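Local coordinates for protein salicylaldehyde dehydrogenase NahF (Pseudomonas putida, PDB 4JZ6) that probably oxidises salicylaldehyde to salicylate with NAD+ as hydride acceptor, a step in the bacterial degradation of naphthalene, at residues 302-307 / 452-457; 269-274 / 392-397; 424-429 / 446-451. One frame throughout, in Å; residues are numbered along the deposited sequence.

Interaction 1. Residues 302-307 / 452-457. With NK (salicylaldehyde), chain B.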
loop_
_atom_site.group_PDB
_atom_site.type_symbol
_atom_site.label_atom_id
_atom_site.label_comp_id
_atom_site.label_asym_id
_atom_site.label_seq_id
_atom_site.Cartn_x
_atom_site.Cartn_y
_atom_site.Cartn_z
ATOM N N MET A 302 18.195 8.968 6.196
ATOM C CA MET A 302 19.049 7.785 6.243
ATOM C C MET A 302 20.451 8.056 6.799
ATOM O O MET A 302 21.334 7.202 6.676
ATOM C CB MET A 302 19.158 7.127 4.863
ATOM C CG MET A 302 19.578 8.060 3.730
ATOM S SD MET A 302 19.928 7.162 2.197
ATOM C CE MET A 302 19.951 8.511 1.010
ATOM N N SER A 303 20.656 9.233 7.395
ATOM C CA SER A 303 21.932 9.550 8.037
ATOM C C SER A 303 22.243 8.470 9.043
ATOM O O SER A 303 21.339 7.951 9.695
ATOM C CB SER A 303 21.883 10.894 8.766
ATOM O OG SER A 303 21.966 11.982 7.868
ATOM N N THR A 304 23.517 8.120 9.159
ATOM C CA THR A 304 23.939 7.101 10.103
ATOM C C THR A 304 23.692 7.590 11.525
ATOM O O THR A 304 24.422 8.446 12.026
ATOM C CB THR A 304 25.423 6.795 9.927
ATOM O OG1 THR A 304 25.705 6.601 8.535
ATOM C CG2 THR A 304 25.796 5.554 10.703
ATOM N N GLU A 305 22.655 7.060 12.170
ATOM C CA GLU A 305 22.297 7.505 13.515
ATOM C C GLU A 305 22.810 6.561 14.598
ATOM O O GLU A 305 22.858 6.919 15.771
ATOM C CB GLU A 305 20.784 7.683 13.643
ATOM C CG GLU A 305 20.200 8.702 12.677
ATOM C CD GLU A 305 19.316 9.726 13.363
ATOM O OE1 GLU A 305 19.118 9.611 14.592
ATOM O OE2 GLU A 305 18.827 10.650 12.677
ATOM N N ARG A 306 23.189 5.352 14.199
ATOM C CA ARG A 306 23.771 4.387 15.123
ATOM C C ARG A 306 25.049 3.806 14.545
ATOM O O ARG A 306 25.150 3.572 13.337
ATOM C CB ARG A 306 22.806 3.230 15.382
ATOM C CG ARG A 306 21.669 3.513 16.338
ATOM C CD ARG A 306 20.576 2.492 16.111
ATOM N NE ARG A 306 19.737 2.278 17.283
ATOM C CZ ARG A 306 19.025 1.173 17.491
ATOM N NH1 ARG A 306 19.056 0.183 16.605
ATOM N NH2 ARG A 306 18.287 1.052 18.585
ATOM N N LEU A 307 26.018 3.565 15.420
ATOM C CA LEU A 307 27.180 2.772 15.077
ATOM C C LEU A 307 27.190 1.571 16.017
ATOM O O LEU A 307 27.669 1.678 17.152
ATOM C CB LEU A 307 28.466 3.582 15.269
ATOM C CG LEU A 307 28.857 4.724 14.317
ATOM C CD1 LEU A 307 28.886 4.237 12.879
ATOM C CD2 LEU A 307 27.946 5.938 14.453
ATOM N N GLY A 452 29.391 -0.815 2.949
ATOM C CA GLY A 452 29.052 0.482 2.395
ATOM C C GLY A 452 28.400 1.387 3.423
ATOM O O GLY A 452 27.992 0.927 4.489
ATOM N N SER A 453 28.297 2.676 3.112
ATOM C CA SER A 453 27.674 3.620 4.035
ATOM C C SER A 453 26.165 3.415 4.085
ATOM O O SER A 453 25.605 2.678 3.272
ATOM C CB SER A 453 27.987 5.062 3.627
ATOM O OG SER A 453 27.128 5.504 2.588
ATOM N N THR A 454 25.507 4.078 5.032
ATOM C CA THR A 454 24.048 4.027 5.126
ATOM C C THR A 454 23.381 5.043 4.206
ATOM O O THR A 454 22.169 5.004 4.017
ATOM C CB THR A 454 23.548 4.319 6.555
ATOM O OG1 THR A 454 23.645 5.729 6.819
ATOM C CG2 THR A 454 24.341 3.516 7.588
ATOM N N VAL A 455 24.171 5.957 3.650
ATOM C CA VAL A 455 23.626 7.026 2.814
ATOM C C VAL A 455 23.842 6.750 1.323
ATOM O O VAL A 455 24.815 7.221 0.709
ATOM C CB VAL A 455 24.196 8.406 3.221
ATOM C CG1 VAL A 455 23.647 9.516 2.335
ATOM C CG2 VAL A 455 23.876 8.689 4.673
ATOM N N GLN A 456 22.938 5.962 0.746
ATOM C CA GLN A 456 22.993 5.646 -0.680
ATOM C C GLN A 456 21.596 5.681 -1.287
ATOM O O GLN A 456 20.603 5.422 -0.608
ATOM C CB GLN A 456 23.630 4.270 -0.907
ATOM C CG GLN A 456 25.050 4.153 -0.378
ATOM C CD GLN A 456 25.639 2.763 -0.545
ATOM O OE1 GLN A 456 25.511 2.140 -1.600
ATOM N NE2 GLN A 456 26.293 2.271 0.500
ATOM N N ASN A 457 21.534 6.017 -2.572
ATOM C CA ASN A 457 20.284 6.030 -3.322
ATOM C C ASN A 457 20.574 6.077 -4.803
ATOM O O ASN A 457 21.221 7.006 -5.291
ATOM C CB ASN A 457 19.399 7.214 -2.927
ATOM C CG ASN A 457 18.024 7.192 -3.604
ATOM O OD1 ASN A 457 17.463 8.249 -3.916
ATOM N ND2 ASN A 457 17.482 6.003 -3.828
HETATM O OAH NK B . 16.635 10.795 3.822
HETATM C CAD NK B . 16.299 11.643 3.020
HETATM C CAA NK B . 16.753 11.429 1.628
HETATM C CAC NK B . 16.554 10.214 0.974
HETATM C CAG NK B . 17.004 10.065 -0.334
HETATM C CAI NK B . 17.656 11.102 -0.975
HETATM C CAE NK B . 17.861 12.304 -0.323
HETATM C CAB NK B . 17.409 12.470 0.985
HETATM O OAF NK B . 17.588 13.645 1.676
HETATM O O HOH W 1 27.362 5.051 6.957
#
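Thr454 and Met302 are joined by a short hydrogen bond, the Thr454 OG1 hydroxyl giving its proton to Met302 O at 2.7 Å. The donor comes in almost along the C=O axis (166° at the oxygen); a Thr454 chi1 of 76° turns OG1 between its own backbone N and carbonyl carbon, where it faces Met302 O. Thr454 OG1 also lies 2.8 Å from Thr304 OG1. Water closes the network: a single molecule sits 2.8 Å from Thr304 OG1 and accepts from Thr454 N. Beside the hydroxyls the methyl groups Thr304 CG2 and Thr454 CG2 meet at 4.0 Å.

Van der Waals contact takes over towards the pocket. The Met302 chain, extended beyond CG, runs along the 454-457 backbone until SD lies 3.4 Å from Gln456 O. Its terminal CE touches Val455 CG1 at 4.1 Å and reaches Asn457 CB as well, while Val455 CG2 leans on the Met302 carbonyl.

Salicylaldehyde lies against the far side of this methionine: Met302 CE sits over one face of the ring, 3.6 Å from CAG, and Met302 N makes a weak hydrogen bond to the aldehyde oxygen OAH. Asn457 OD1 instead approaches the ring rim near CAG and CAI; its ND2 is held by Asp475. The Thr454 bond thus grips the Met302 carbonyl, and the CE methyl gives the aromatic ring an apolar face, consistent with a pocket shaped for an aromatic aldehyde.

Interaction 2. Residues 269-274 / 392-397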
loop_
_atom_site.group_PDB
_atom_site.type_symbol
_atom_site.label_atom_id
_atom_site.label_comp_id
_atom_site.label_asym_id
_atom_site.label_seq_id
_atom_site.Cartn_x
_atom_site.Cartn_y
_atom_site.Cartn_z
ATOM N N GLY A 269 10.650 8.336 8.953
ATOM C CA GLY A 269 11.886 8.457 9.702
ATOM C C GLY A 269 12.795 7.243 9.662
ATOM O O GLY A 269 12.391 6.151 9.236
ATOM N N GLY A 270 14.031 7.443 10.117
ATOM C CA GLY A 270 15.004 6.372 10.200
ATOM C C GLY A 270 15.904 6.506 11.412
ATOM O O GLY A 270 15.990 7.570 12.024
ATOM N N LYS A 271 16.559 5.407 11.767
ATOM C CA LYS A 271 17.596 5.398 12.789
ATOM C C LYS A 271 18.675 4.487 12.219
ATOM O O LYS A 271 19.089 3.508 12.840
ATOM C CB LYS A 271 17.047 4.854 14.107
ATOM C CG LYS A 271 17.986 4.978 15.298
ATOM C CD LYS A 271 18.112 6.405 15.775
ATOM C CE LYS A 271 19.230 6.555 16.791
ATOM N NZ LYS A 271 19.274 7.930 17.336
ATOM N N SER A 272 19.107 4.821 11.008
ATOM C CA SER A 272 19.953 3.951 10.201
ATOM C C SER A 272 21.305 3.628 10.833
ATOM O O SER A 272 22.099 4.527 11.119
ATOM C CB SER A 272 20.136 4.570 8.820
ATOM O OG SER A 272 18.895 4.593 8.138
ATOM N N PRO A 273 21.568 2.328 11.048
ATOM C CA PRO A 273 22.768 1.878 11.759
ATOM C C PRO A 273 23.901 1.464 10.826
ATOM O O PRO A 273 23.658 0.974 9.721
ATOM C CB PRO A 273 22.262 0.645 12.507
ATOM C CG PRO A 273 21.243 0.054 11.558
ATOM C CD PRO A 273 20.650 1.208 10.768
ATOM N N LEU A 274 25.134 1.666 11.276
ATOM C CA LEU A 274 26.277 1.040 10.635
ATOM C C LEU A 274 26.768 -0.077 11.549
ATOM O O LEU A 274 27.231 0.177 12.669
ATOM C CB LEU A 274 27.389 2.055 10.373
ATOM C CG LEU A 274 28.470 1.635 9.370
ATOM C CD1 LEU A 274 27.880 1.568 7.974
ATOM C CD2 LEU A 274 29.665 2.567 9.397
ATOM N N ILE A 392 17.836 8.547 23.091
ATOM C CA ILE A 392 18.628 8.686 21.870
ATOM C C ILE A 392 19.037 7.337 21.262
ATOM O O ILE A 392 19.470 7.272 20.109
ATOM C CB ILE A 392 19.871 9.589 22.090
ATOM C CG1 ILE A 392 20.323 10.218 20.767
ATOM C CG2 ILE A 392 20.997 8.812 22.747
ATOM C CD1 ILE A 392 21.361 11.305 20.928
ATOM N N TYR A 393 18.879 6.265 22.033
ATOM C CA TYR A 393 19.110 4.906 21.544
ATOM C C TYR A 393 18.321 4.595 20.264
ATOM O O TYR A 393 18.844 3.972 19.344
ATOM C CB TYR A 393 18.759 3.904 22.645
ATOM C CG TYR A 393 18.967 2.439 22.326
ATOM C CD1 TYR A 393 17.898 1.629 21.954
ATOM C CD2 TYR A 393 20.221 1.854 22.448
ATOM C CE1 TYR A 393 18.078 0.282 21.691
ATOM C CE2 TYR A 393 20.411 0.507 22.189
ATOM C CZ TYR A 393 19.339 -0.275 21.810
ATOM O OH TYR A 393 19.530 -1.620 21.548
ATOM N N ASP A 394 17.072 5.039 20.190
ATOM C CA ASP A 394 16.278 4.740 19.005
ATOM C C ASP A 394 15.496 5.936 18.466
ATOM O O ASP A 394 14.946 5.876 17.368
ATOM C CB ASP A 394 15.339 3.558 19.265
ATOM C CG ASP A 394 14.799 2.952 17.982
ATOM O OD1 ASP A 394 15.543 2.943 16.975
ATOM O OD2 ASP A 394 13.633 2.489 17.975
ATOM N N GLU A 395 15.437 7.023 19.226
ATOM C CA GLU A 395 14.776 8.229 18.736
ATOM C C GLU A 395 15.619 8.917 17.663
ATOM O O GLU A 395 16.814 9.146 17.851
ATOM C CB GLU A 395 14.497 9.194 19.885
ATOM C CG GLU A 395 13.024 9.452 20.131
ATOM C CD GLU A 395 12.740 9.874 21.559
ATOM O OE1 GLU A 395 12.560 11.089 21.791
ATOM O OE2 GLU A 395 12.695 8.990 22.445
ATOM N N GLU A 396 14.995 9.240 16.537
ATOM C CA GLU A 396 15.693 9.921 15.453
ATOM C C GLU A 396 16.116 11.320 15.879
ATOM O O GLU A 396 15.335 12.054 16.481
ATOM C CB GLU A 396 14.809 9.994 14.203
ATOM C CG GLU A 396 15.531 10.492 12.967
ATOM C CD GLU A 396 14.662 10.461 11.725
ATOM O OE1 GLU A 396 15.207 10.226 10.625
ATOM O OE2 GLU A 396 13.434 10.676 11.846
ATOM N N THR A 397 17.354 11.682 15.568
ATOM C CA THR A 397 17.880 12.995 15.912
ATOM C C THR A 397 18.422 13.674 14.660
ATOM O O THR A 397 19.488 13.323 14.166
ATOM C CB THR A 397 19.013 12.886 16.951
ATOM O OG1 THR A 397 20.167 12.289 16.346
ATOM C CG2 THR A 397 18.572 12.039 18.142
#
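Lys271 reaches across to the 392-397 loop and ends inside a bend of its backbone, where NZ donates to Glu395 O at 2.8 Å and to Ile392 O at 2.9 Å. CG stands anti to the backbone N (chi1 -172°), the chain bends once at chi2 (72°), and from there it runs straight to the ammonium group. The two carbonyls are met differently: the donor is tilted moderately from the plane of the Ile392 carbonyl but stands well above that of Glu395. With the salt bridge to Glu305 OE1, three oxygens surround this buried ammonium, which probably favours its charged form.

Asp394 crosses the aliphatic part of the lysine obliquely. Its OD1 lies 3.6 Å from Lys271 CG, but 6.2 Å separate it from Lys271 NZ, and the carboxylate instead bonds to Ser420 OG and Val421 N. The methylenes also slide past backbone oxygens, with Lys271 CD 3.6 Å from Asp394 O.

Glu396 runs the opposite way, extended from the loop towards the glycines. Gly270 N bonds to Glu396 OE1 at 3.1 Å and is nearly straight at the hydrogen (165°), yet it meets the carboxylate from above its plane. Glu396 OE2 rests against Gly269 CA at 3.5 Å, close to the bare backbone. Glu395, Glu396 and Thr397 open the Glu-Glu-x-Phe-Gly-Pro motif of the aldehyde dehydrogenase family.

Together these contacts join the chain entering strand 273-276 to the loop that precedes strand 401-407, strands separated in their sheet by 306-310. Helix 349-362 packs on the loop through Ile392, Glu395 and Thr397, and Arg306 of the intervening strand bonds to Tyr393 O and stacks by cation-pi on the Tyr393 ring.

Interaction 3. Residues 424-429 / 446-451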
loop_
_atom_site.group_PDB
_atom_site.type_symbol
_atom_site.label_atom_id
_atom_site.label_comp_id
_atom_site.label_asym_id
_atom_site.label_seq_id
_atom_site.Cartn_x
_atom_site.Cartn_y
_atom_site.Cartn_z
ATOM N N LEU A 424 14.997 1.950 7.679
ATOM C CA LEU A 424 15.224 2.607 6.393
ATOM C C LEU A 424 16.473 2.075 5.697
ATOM O O LEU A 424 16.389 1.285 4.754
ATOM C CB LEU A 424 15.324 4.131 6.565
ATOM C CG LEU A 424 15.602 4.952 5.299
ATOM C CD1 LEU A 424 14.649 4.570 4.167
ATOM C CD2 LEU A 424 15.524 6.452 5.575
ATOM N N SER A 425 17.635 2.523 6.159
ATOM C CA SER A 425 18.890 2.133 5.541
ATOM C C SER A 425 19.831 1.550 6.588
ATOM O O SER A 425 19.620 1.728 7.788
ATOM C CB SER A 425 19.533 3.330 4.852
ATOM O OG SER A 425 20.559 2.911 3.975
ATOM N N SER A 426 20.864 0.848 6.132
ATOM C CA SER A 426 21.824 0.236 7.040
ATOM C C SER A 426 23.086 -0.178 6.296
ATOM O O SER A 426 23.071 -0.375 5.076
ATOM C CB SER A 426 21.211 -0.983 7.730
ATOM O OG SER A 426 20.954 -2.009 6.784
ATOM N N GLY A 427 24.179 -0.305 7.041
ATOM C CA GLY A 427 25.433 -0.773 6.480
ATOM C C GLY A 427 26.035 -1.834 7.371
ATOM O O GLY A 427 25.906 -1.757 8.594
ATOM N N VAL A 428 26.682 -2.829 6.770
ATOM C CA VAL A 428 27.306 -3.903 7.540
ATOM C C VAL A 428 28.759 -4.103 7.132
ATOM O O VAL A 428 29.036 -4.568 6.029
ATOM C CB VAL A 428 26.566 -5.243 7.351
ATOM C CG1 VAL A 428 27.202 -6.311 8.209
ATOM C CG2 VAL A 428 25.084 -5.096 7.671
ATOM N N PHE A 429 29.688 -3.766 8.023
ATOM C CA PHE A 429 31.109 -3.921 7.720
ATOM C C PHE A 429 31.742 -5.167 8.335
ATOM O O PHE A 429 31.750 -5.343 9.553
ATOM C CB PHE A 429 31.897 -2.679 8.130
ATOM C CG PHE A 429 31.965 -1.630 7.062
ATOM C CD1 PHE A 429 33.099 -1.495 6.279
ATOM C CD2 PHE A 429 30.894 -0.779 6.835
ATOM C CE1 PHE A 429 33.166 -0.529 5.297
ATOM C CE2 PHE A 429 30.953 0.183 5.851
ATOM C CZ PHE A 429 32.091 0.309 5.080
ATOM N N GLY A 446 15.009 -1.519 4.610
ATOM C CA GLY A 446 14.721 -1.362 3.200
ATOM C C GLY A 446 15.988 -1.349 2.368
ATOM O O GLY A 446 15.981 -1.779 1.215
ATOM N N CYS A 447 17.075 -0.849 2.951
ATOM C CA CYS A 447 18.367 -0.806 2.273
ATOM C C CYS A 447 19.473 -1.373 3.160
ATOM O O CYS A 447 19.656 -0.926 4.299
ATOM C CB CYS A 447 18.712 0.628 1.887
ATOM S SG CYS A 447 17.368 1.513 1.077
ATOM N N VAL A 448 20.205 -2.357 2.637
ATOM C CA VAL A 448 21.349 -2.941 3.340
ATOM C C VAL A 448 22.605 -2.830 2.474
ATOM O O VAL A 448 22.609 -3.252 1.315
ATOM C CB VAL A 448 21.101 -4.421 3.698
ATOM C CG1 VAL A 448 22.341 -5.037 4.307
ATOM C CG2 VAL A 448 19.929 -4.541 4.650
ATOM N N HIS A 449 23.669 -2.253 3.025
ATOM C CA HIS A 449 24.889 -2.063 2.248
ATOM C C HIS A 449 26.081 -2.788 2.851
ATOM O O HIS A 449 26.597 -2.398 3.904
ATOM C CB HIS A 449 25.177 -0.574 2.066
ATOM C CG HIS A 449 24.057 0.161 1.404
ATOM N ND1 HIS A 449 23.678 -0.081 0.101
ATOM C CD2 HIS A 449 23.211 1.107 1.874
ATOM C CE1 HIS A 449 22.657 0.693 -0.210
ATOM N NE2 HIS A 449 22.353 1.427 0.846
ATOM N N ILE A 450 26.510 -3.854 2.178
ATOM C CA ILE A 450 27.617 -4.667 2.671
ATOM C C ILE A 450 28.941 -3.961 2.405
ATOM O O ILE A 450 29.346 -3.778 1.254
ATOM C CB ILE A 450 27.626 -6.065 2.040
ATOM C CG1 ILE A 450 26.279 -6.764 2.266
ATOM C CG2 ILE A 450 28.771 -6.884 2.599
ATOM C CD1 ILE A 450 25.820 -6.792 3.712
ATOM N N ASN A 451 29.603 -3.567 3.488
ATOM C CA ASN A 451 30.799 -2.738 3.421
ATOM C C ASN A 451 30.544 -1.419 2.676
ATOM O O ASN A 451 31.366 -0.962 1.886
ATOM C CB ASN A 451 31.968 -3.521 2.825
ATOM C CG ASN A 451 32.369 -4.703 3.682
ATOM O OD1 ASN A 451 32.566 -4.569 4.888
ATOM N ND2 ASN A 451 32.482 -5.870 3.066
HETATM O O HOH W 2 20.490 3.538 1.175
#
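Phe429 turns one ring face to Asn451, whose CA sits over the centre, 3.6 Å from the centroid and 6° off the normal, a CH-pi contact. The ring and amide planes stand steeply to each other, and Asn451 OD1, bonded to Gly430 N, passes 3.4 Å from Phe429 CD1. At the edge of the His449 ring a water lies in plane, 2.8 Å from NE2, and donates to Ser425 OG at 2.9 Å. Ser425 OG also lies near that edge and bonds to Thr454 O. His449 ND1 is held by Thr490 of the second subunit, whose Trp488 meets the imidazole edge-to-face.

Along their length the backbones pair in parallel, their axes 21° apart, as the two strands of a beta-alpha-beta unit whose crossover helix is 433-442. Cys447 N bonds to Leu424 O, His449 N to Ser426 O, Val428 N to His449 O and Asn451 N to Val428 O. The last brings the Asn451 backbone beneath the phenyl ring.

On the face towards the crossover helix, Val428 CB touches Ile450 CD1 at 4.0 Å, and Ala436 covers both residues. Ser426 OG, turned between its backbone N and carbonyl carbon (chi1 66°), bonds to Cys447 O at 3.0 Å and rests 3.5 Å from Val448 CG2. Strand 447-450 is outermost in its own chain, but pairs in parallel with a strand of the second subunit, carrying the sheet across the interface.

From the N terminus, residues 269-274 come first, followed by 302-307; interaction 2 closes its loop when the chain reaches 392-397. Because 302-307 lies within that loop and its partner 452-457 beyond it, interactions 1 and 2 cross. Interaction 3 opens only after interaction 2 has closed and nests, as a beta-alpha-beta unit, inside the long loop closed by interaction 1. It closes at 446-451, and interaction 1 directly after it, at 452-457. All three meet on one sheet, where strands 306-310, 273-276, 425-429 and 447-450 are successive neighbours. Backbone pairs Glu305 N with Ser272 O and Pro273 O with Gly427 N stitch them together, tying the pocket loops to the subunit interface.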